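Local atomic coordinates of cellulose biosynthesis protein BcsG (PDB entry 5OLT), a protein that is required for cellulose biosynthesis in Salmonella typhimurium, this chain being its zinc-binding extramembrane domain of the alkaline phosphatase family. Residues E42-T47 and S317-S322; A112-P117 and N127-L132. One frame throughout, in Å; residues are numbered along the deposited sequence.

Interactions 1 and 2 adjoin one another on the same side of the chain's centre, their centres about 7 Å apart. Along the chain, interaction 2 is nested inside interaction 1: the segment after helix 27-42 comes first, then 112-117 and 127-132, which lie on either side of helix 119-122, and last the start of helix 318-328. The loop 112-117 is common ground. S113 O accepts from T46 N at 2.8 Å, and S113 OG lies 2.8 Å from S322 OG, a probable hydrogen bond. A short disulfide-closed loop is thereby joined to two parts of the alkaline phosphatase-like domain that are distant in sequence.

Interaction 1 of 2, residues E42-T47 and S317-S322; sequences EKRKTT and SYLAIS
R44 meets L319 CD2 with its CB and with the NE/CZ part of its head group. A bend at chi3 (81°) places NE, the closest atom of the group, 3.6 Å from L319 CD2; the methyl lies over one face of the guanidinium, 3.5 Å above its plane and offset toward the rim. This is van der Waals packing of a methyl on a flat cation, while NH1 forms a salt bridge with E41 and a hydrogen bond to Q350 O. K45 contributes little, since its CB points away from the helix and its backbone C only just approaches L319 CD1. T46 carries the polar half of the contact. In the conformer given, its OG1 lies 3.0 Å from S322 OG, a hydrogen bond in which either hydroxyl could donate, and it also packs at 3.6 Å from L319 CD1. With OG anti to its own backbone N (chi1 -179°), S322 presents the hydroxyl to T46, whose CG2 in that conformer rests 3.7 Å from the same S322 OG. L319 thus divides its two methyls, CD2 to R44 and CD1 to T46, on the first turn of helix 318-328. S322 OG also bonds to S113 OG, so with T46 in this conformer three hydroxyls form a chain in a largely buried setting. This is consistent with buried hydroxyls satisfying one another, the leucine methyls packing beside the polar link.

Interaction 2 of 2, residues A112-P117 and N127-L132; sequences ASCGQP and NNECYL
A disulfide between C114 and C130 closes a short loop that contains helix 119-122 and forms the covalent core of this contact. C114 SG and C130 SG are 2.1 Å apart, and the torsion about the S-S bond is -81°, near the right angle expected of an unstrained bridge. Both sulfurs stand anti to their carbonyl carbons (chi1 -70° for C114 and -61° for C130), each beside its own backbone N. E129 CG, in the conformer given, is a loose neighbour of the bridge, 4.1 Å from C114 SG.

One residue back, the backbones meet directly. S113 N donates to C130 O at 3.1 Å, from a position tilted from the carbonyl plane, and the CA atoms of S113 and C130 approach to 4.5 Å. The side chain of S113 touches both E129 and L132: its CB sits 3.3 Å from E129 O, while its OG touches L132 CA at 3.5 Å and also meets L132 CD1. That hydroxyl has its polar partner in S322 of helix 318-328. A112 CB adds looser apolar packing, 4.4 Å from L132 CD2.

The 127-132 side has order of its own. N127 OD1 accepts from E129 N at 3.1 Å on a lone pair in the carbonyl plane, and C130 N bonds to the backbone O of N127, the residue just before the 3-10 segment 128-130. The arrangement is that of an Asx turn leading into a 3-10 turn, cross-linked by a disulfide to the preceding loop, with Y131 following as N-cap of helix 132-138.

Interaction 1 of 2, residues E42-T47 and S317-S322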
ATOM      1  N   GLU A  42       4.981   2.408  17.764  1.00 12.90           N
ATOM      2  CA  GLU A  42       4.225   1.396  18.492  1.00 14.75           C
ATOM      3  C   GLU A  42       3.024   2.018  19.226  1.00 13.90           C
ATOM      4  O   GLU A  42       2.067   1.296  19.534  1.00 16.50           O
ATOM      5  CB  GLU A  42       5.144   0.640  19.447  1.00 18.95           C
ATOM      6  CG  GLU A  42       4.456  -0.520  20.133  1.00 21.94           C
ATOM      7  CD  GLU A  42       5.205  -1.820  20.082  1.00 19.75           C
ATOM      8  OE1 GLU A  42       6.441  -1.864  19.826  1.00 22.21           O
ATOM      9  OE2 GLU A  42       4.523  -2.831  20.370  1.00 23.98           O
ATOM     10  N   LYS A  43       3.064   3.339  19.451  1.00 13.15           N
ATOM     11  CA  LYS A  43       1.972   4.052  20.109  1.00 14.93           C
ATOM     12  C   LYS A  43       0.902   4.543  19.136  1.00 16.42           C
ATOM     13  O   LYS A  43      -0.095   5.110  19.559  1.00 19.08           O
ATOM     14  CB  LYS A  43       2.549   5.236  20.903  1.00 17.15           C
ATOM     15  CG  LYS A  43       3.474   4.802  22.053  1.00 18.24           C
ATOM     16  CD  LYS A  43       3.823   6.031  22.874  1.00 22.25           C
ATOM     17  CE  LYS A  43       4.729   5.677  24.022  1.00 27.04           C
ATOM     18  NZ  LYS A  43       4.006   5.530  25.309  1.00 29.88           N
ATOM     19  N   ARG A  44       1.098   4.321  17.841  1.00 12.68           N
ATOM     20  CA  ARG A  44       0.205   4.892  16.819  1.00 12.46           C
ATOM     21  C   ARG A  44      -0.810   3.870  16.375  1.00 14.08           C
ATOM     22  O   ARG A  44      -0.491   2.708  16.148  1.00 14.01           O
ATOM     23  CB  ARG A  44       1.010   5.332  15.577  1.00 12.24           C
ATOM     24  CG  ARG A  44       2.079   6.341  15.883  1.00 13.69           C
ATOM     25  CD  ARG A  44       2.860   6.722  14.631  1.00 12.78           C
ATOM     26  NE  ARG A  44       2.133   7.722  13.854  1.00 11.97           N
ATOM     27  CZ  ARG A  44       2.611   8.282  12.741  1.00 11.70           C
ATOM     28  NH1 ARG A  44       3.735   7.845  12.182  1.00 12.90           N
ATOM     29  NH2 ARG A  44       1.908   9.225  12.128  1.00 13.15           N
ATOM     30  N   LYS A  45      -2.058   4.327  16.246  1.00 13.88           N
ATOM     31  CA  LYS A  45      -3.115   3.466  15.729  1.00 15.27           C
ATOM     32  C   LYS A  45      -4.198   4.352  15.162  1.00 16.25           C
ATOM     33  O   LYS A  45      -4.367   5.502  15.582  1.00 19.66           O
ATOM     34  CB  LYS A  45      -3.653   2.506  16.802  1.00 19.08           C
ATOM     35  CG  LYS A  45      -4.491   3.153  17.875  1.00 25.44           C
ATOM     36  CD  LYS A  45      -5.166   2.094  18.744  1.00 34.21           C
ATOM     37  CE  LYS A  45      -6.230   2.738  19.638  1.00 39.83           C
ATOM     38  NZ  LYS A  45      -7.104   1.755  20.344  1.00 43.52           N
ATOM     39  N   THR A  46      -4.890   3.788  14.193  0.70 15.37           N
ATOM     40  CA  THR A  46      -6.146   4.346  13.720  0.70 15.34           C
ATOM     41  C   THR A  46      -7.225   3.891  14.673  0.70 16.63           C
ATOM     42  O   THR A  46      -7.365   2.725  14.973  0.70 21.44           O
ATOM     43  CB  THR A  46      -6.461   3.793  12.339  0.70 16.89           C
ATOM     44  OG1 THR A  46      -5.317   3.990  11.526  0.70 16.13           O
ATOM     45  CG2 THR A  46      -7.661   4.496  11.749  0.70 17.62           C
ATOM     46  N   THR A  47      -8.033   4.808  15.136  1.00 17.30           N
ATOM     47  CA  THR A  47      -9.180   4.327  15.936  1.00 19.84           C
ATOM     48  C   THR A  47     -10.423   4.203  15.067  1.00 16.23           C
ATOM     49  O   THR A  47     -10.875   5.194  14.491  1.00 19.03           O
ATOM     50  CB  THR A  47      -9.439   5.205  17.154  1.00 24.76           C
ATOM     51  OG1 THR A  47      -8.269   5.152  17.980  1.00 30.80           O
ATOM     52  CG2 THR A  47     -10.609   4.680  17.960  1.00 28.42           C
ATOM     53  N   SER A 317       3.007   6.263   4.716  1.00  8.90           N
ATOM     54  CA  SER A 317       3.032   4.815   4.528  1.00  8.95           C
ATOM     55  C   SER A 317       1.648   4.258   4.858  1.00  8.69           C
ATOM     56  O   SER A 317       0.635   5.010   4.786  1.00  9.52           O
ATOM     57  CB  SER A 317       4.156   4.175   5.399  1.00  9.72           C
ATOM     58  OG  SER A 317       4.369   2.828   4.988  1.00  9.62           O
ATOM     59  N   TYR A 318       1.581   2.967   5.225  1.00  8.50           N
ATOM     60  CA  TYR A 318       0.289   2.278   5.360  1.00  8.54           C
ATOM     61  C   TYR A 318      -0.670   2.934   6.337  1.00  8.74           C
ATOM     62  O   TYR A 318      -1.899   2.867   6.134  1.00  9.00           O
ATOM     63  CB  TYR A 318       0.504   0.823   5.746  1.00  9.05           C
ATOM     64  CG  TYR A 318       1.403   0.124   4.756  1.00  8.82           C
ATOM     65  CD1 TYR A 318       0.946  -0.182   3.468  1.00  9.66           C
ATOM     66  CD2 TYR A 318       2.735  -0.171   5.078  1.00  9.00           C
ATOM     67  CE1 TYR A 318       1.782  -0.794   2.530  1.00  9.85           C
ATOM     68  CE2 TYR A 318       3.586  -0.774   4.158  1.00  9.76           C
ATOM     69  CZ  TYR A 318       3.104  -1.111   2.892  1.00  9.17           C
ATOM     70  OH  TYR A 318       3.943  -1.688   1.954  1.00 10.44           O
ATOM     71  N   LEU A 319      -0.149   3.546   7.402  1.00  9.00           N
ATOM     72  CA  LEU A 319      -1.038   4.146   8.392  1.00  9.59           C
ATOM     73  C   LEU A 319      -1.940   5.206   7.745  1.00 10.04           C
ATOM     74  O   LEU A 319      -3.112   5.346   8.146  1.00 10.15           O
ATOM     75  CB  LEU A 319      -0.248   4.737   9.572  1.00  9.84           C
ATOM     76  CG  LEU A 319      -1.059   5.118  10.812  1.00 10.68           C
ATOM     77  CD1 LEU A 319      -1.689   3.884  11.465  1.00 12.95           C
ATOM     78  CD2 LEU A 319      -0.161   5.863  11.789  1.00 11.77           C
ATOM     79  N   ALA A 320      -1.417   5.935   6.747  1.00  9.61           N
ATOM     80  CA  ALA A 320      -2.238   6.945   6.049  1.00  9.60           C
ATOM     81  C   ALA A 320      -3.381   6.312   5.248  1.00 10.00           C
ATOM     82  O   ALA A 320      -4.453   6.947   5.116  1.00 10.71           O
ATOM     83  CB  ALA A 320      -1.376   7.809   5.143  1.00 11.10           C
ATOM     84  N   ILE A 321      -3.171   5.102   4.720  0.70  9.64           N
ATOM     85  CA  ILE A 321      -4.255   4.381   4.033  0.70 10.67           C
ATOM     86  C   ILE A 321      -5.335   4.006   5.044  0.70 10.67           C
ATOM     87  O   ILE A 321      -6.526   4.268   4.838  0.70 11.07           O
ATOM     88  CB  ILE A 321      -3.738   3.126   3.294  0.70 11.09           C
ATOM     89  CG1 ILE A 321      -2.644   3.495   2.271  0.70 13.15           C
ATOM     90  CG2 ILE A 321      -4.897   2.306   2.709  0.70 12.64           C
ATOM     91  CD1 ILE A 321      -3.063   4.457   1.174  0.70 15.08           C
ATOM     92  N   SER A 322      -4.920   3.464   6.193  1.00 10.19           N
ATOM     93  CA  SER A 322      -5.869   3.131   7.225  1.00 10.68           C
ATOM     94  C   SER A 322      -6.659   4.376   7.668  1.00 10.13           C
ATOM     95  O   SER A 322      -7.896   4.284   7.887  1.00 11.10           O
ATOM     96  CB  SER A 322      -5.163   2.439   8.393  1.00 11.75           C
ATOM     97  OG  SER A 322      -6.122   2.096   9.390  1.00 13.66           O
TER

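Interaction 2 of 2, residues A112-P117 and N127-L132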
ATOM      1  N   ALA A 112      -2.139  -2.306   8.521  1.00  9.91           N
ATOM      2  CA  ALA A 112      -2.050  -0.860   8.311  1.00  9.34           C
ATOM      3  C   ALA A 112      -2.608   0.011   9.458  1.00 10.63           C
ATOM      4  O   ALA A 112      -2.325   1.210   9.470  1.00 11.55           O
ATOM      5  CB  ALA A 112      -2.782  -0.463   7.028  1.00 10.21           C
ATOM      6  N   SER A 113      -3.442  -0.577  10.353  1.00 10.77           N
ATOM      7  CA  SER A 113      -4.121   0.256  11.347  1.00 10.95           C
ATOM      8  C   SER A 113      -3.287   0.557  12.585  1.00 11.57           C
ATOM      9  O   SER A 113      -3.746   1.324  13.425  1.00 13.45           O
ATOM     10  CB  SER A 113      -5.456  -0.369  11.724  1.00 11.30           C
ATOM     11  OG  SER A 113      -6.305  -0.467  10.556  1.00 11.69           O
ATOM     12  N   CYS A 114      -2.055   0.046  12.658  1.00 12.06           N
ATOM     13  CA  CYS A 114      -1.127   0.478  13.701  1.00 13.16           C
ATOM     14  C   CYS A 114       0.154   0.963  13.059  1.00 12.84           C
ATOM     15  O   CYS A 114       0.393   0.700  11.884  1.00 12.94           O
ATOM     16  CB  CYS A 114      -0.762  -0.682  14.618  1.00 15.85           C
ATOM     17  SG  CYS A 114      -2.155  -1.193  15.638  1.00 19.21           S
ATOM     18  N   GLY A 115       0.979   1.672  13.829  1.00 11.57           N
ATOM     19  CA  GLY A 115       2.236   2.177  13.334  1.00 12.43           C
ATOM     20  C   GLY A 115       3.208   1.078  12.888  1.00 10.06           C
ATOM     21  O   GLY A 115       2.983  -0.134  13.056  1.00 11.81           O
ATOM     22  N   GLN A 116       4.264   1.524  12.251  1.00 10.50           N
ATOM     23  CA  GLN A 116       5.182   0.617  11.568  1.00 10.48           C
ATOM     24  C   GLN A 116       6.013  -0.233  12.546  1.00 10.50           C
ATOM     25  O   GLN A 116       6.746   0.343  13.356  1.00 11.52           O
ATOM     26  CB  GLN A 116       6.133   1.478  10.740  1.00 10.20           C
ATOM     27  CG  GLN A 116       7.098   0.622   9.925  1.00 10.37           C
ATOM     28  CD  GLN A 116       7.832   1.389   8.850  1.00 10.55           C
ATOM     29  OE1 GLN A 116       7.256   2.258   8.207  1.00 11.22           O
ATOM     30  NE2 GLN A 116       9.071   1.047   8.610  1.00 11.02           N
ATOM     31  N   PRO A 117       5.975  -1.566  12.399  1.00 10.14           N
ATOM     32  CA  PRO A 117       6.819  -2.429  13.251  1.00 10.51           C
ATOM     33  C   PRO A 117       8.171  -2.736  12.634  1.00 10.80           C
ATOM     34  O   PRO A 117       8.364  -2.650  11.413  1.00 10.83           O
ATOM     35  CB  PRO A 117       6.034  -3.732  13.290  1.00 11.36           C
ATOM     36  CG  PRO A 117       5.311  -3.804  11.973  1.00 14.68           C
ATOM     37  CD  PRO A 117       4.970  -2.355  11.647  1.00 11.54           C
ATOM     38  N   ASN A 127      -1.517  -6.828  17.925  1.00 20.55           N
ATOM     39  CA  ASN A 127      -2.767  -6.482  18.548  1.00 21.29           C
ATOM     40  C   ASN A 127      -3.910  -6.599  17.508  1.00 21.13           C
ATOM     41  O   ASN A 127      -3.734  -6.227  16.333  1.00 19.25           O
ATOM     42  CB  ASN A 127      -2.640  -5.072  19.076  1.00 22.70           C
ATOM     43  CG  ASN A 127      -3.783  -4.686  19.949  1.00 31.01           C
ATOM     44  OD1 ASN A 127      -4.902  -4.499  19.477  1.00 33.02           O
ATOM     45  ND2 ASN A 127      -3.519  -4.579  21.243  1.00 33.80           N
ATOM     46  N   ASN A 128      -5.074  -7.112  17.910  1.00 24.23           N
ATOM     47  CA  ASN A 128      -6.187  -7.319  16.962  1.00 22.87           C
ATOM     48  C   ASN A 128      -6.583  -6.034  16.182  1.00 18.90           C
ATOM     49  O   ASN A 128      -6.986  -6.097  14.998  1.00 19.95           O
ATOM     50  CB  ASN A 128      -7.409  -7.897  17.680  1.00 31.27           C
ATOM     51  CG  ASN A 128      -7.255  -9.374  17.972  1.00 40.24           C
ATOM     52  OD1 ASN A 128      -6.819 -10.156  17.112  1.00 45.52           O
ATOM     53  ND2 ASN A 128      -7.610  -9.772  19.189  1.00 53.43           N
ATOM     54  N   GLU A 129      -6.425  -4.890  16.844  0.70 18.56           N
ATOM     55  CA  GLU A 129      -6.813  -3.578  16.274  0.70 18.28           C
ATOM     56  C   GLU A 129      -5.892  -3.134  15.139  0.70 15.17           C
ATOM     57  O   GLU A 129      -6.167  -2.165  14.448  0.70 14.93           O
ATOM     58  CB  GLU A 129      -6.872  -2.489  17.357  0.70 19.92           C
ATOM     59  CG  GLU A 129      -5.524  -1.988  17.868  0.70 24.92           C
ATOM     60  CD  GLU A 129      -5.572  -1.443  19.297  0.70 28.32           C
ATOM     61  OE1 GLU A 129      -6.669  -1.391  19.895  0.70 37.81           O
ATOM     62  OE2 GLU A 129      -4.505  -1.054  19.813  0.70 32.58           O
ATOM     63  N   CYS A 130      -4.798  -3.845  14.954  1.00 14.02           N
ATOM     64  CA  CYS A 130      -3.849  -3.472  13.915  1.00 14.13           C
ATOM     65  C   CYS A 130      -4.261  -3.983  12.538  1.00 12.02           C
ATOM     66  O   CYS A 130      -3.787  -3.433  11.525  1.00 12.71           O
ATOM     67  CB  CYS A 130      -2.464  -3.983  14.251  1.00 17.07           C
ATOM     68  SG  CYS A 130      -1.816  -3.297  15.800  1.00 21.66           S
ATOM     69  N   TYR A 131      -5.134  -4.983  12.494  1.00 11.23           N
ATOM     70  CA  TYR A 131      -5.471  -5.652  11.241  1.00 11.30           C
ATOM     71  C   TYR A 131      -6.615  -4.935  10.568  1.00 11.87           C
ATOM     72  O   TYR A 131      -7.753  -5.024  11.005  1.00 12.02           O
ATOM     73  CB  TYR A 131      -5.796  -7.130  11.452  1.00 12.90           C
ATOM     74  CG  TYR A 131      -4.645  -7.933  12.012  1.00 13.68           C
ATOM     75  CD1 TYR A 131      -4.363  -7.912  13.385  1.00 15.15           C
ATOM     76  CD2 TYR A 131      -3.853  -8.716  11.172  1.00 15.65           C
ATOM     77  CE1 TYR A 131      -3.317  -8.664  13.910  1.00 16.84           C
ATOM     78  CE2 TYR A 131      -2.790  -9.466  11.699  1.00 17.08           C
ATOM     79  CZ  TYR A 131      -2.566  -9.447  13.071  1.00 17.47           C
ATOM     80  OH  TYR A 131      -1.521 -10.167  13.630  1.00 21.09           O
ATOM     81  N   LEU A 132      -6.286  -4.190   9.507  1.00 11.62           N
ATOM     82  CA  LEU A 132      -7.265  -3.337   8.839  1.00 11.54           C
ATOM     83  C   LEU A 132      -8.555  -4.099   8.463  1.00 11.70           C
ATOM     84  O   LEU A 132      -9.689  -3.592   8.699  1.00 11.31           O
ATOM     85  CB  LEU A 132      -6.618  -2.748   7.576  1.00 11.59           C
ATOM     86  CG  LEU A 132      -7.523  -1.936   6.636  1.00 11.81           C
ATOM     87  CD1 LEU A 132      -8.031  -0.685   7.381  1.00 14.81           C
ATOM     88  CD2 LEU A 132      -6.723  -1.589   5.363  1.00 14.80           C
TER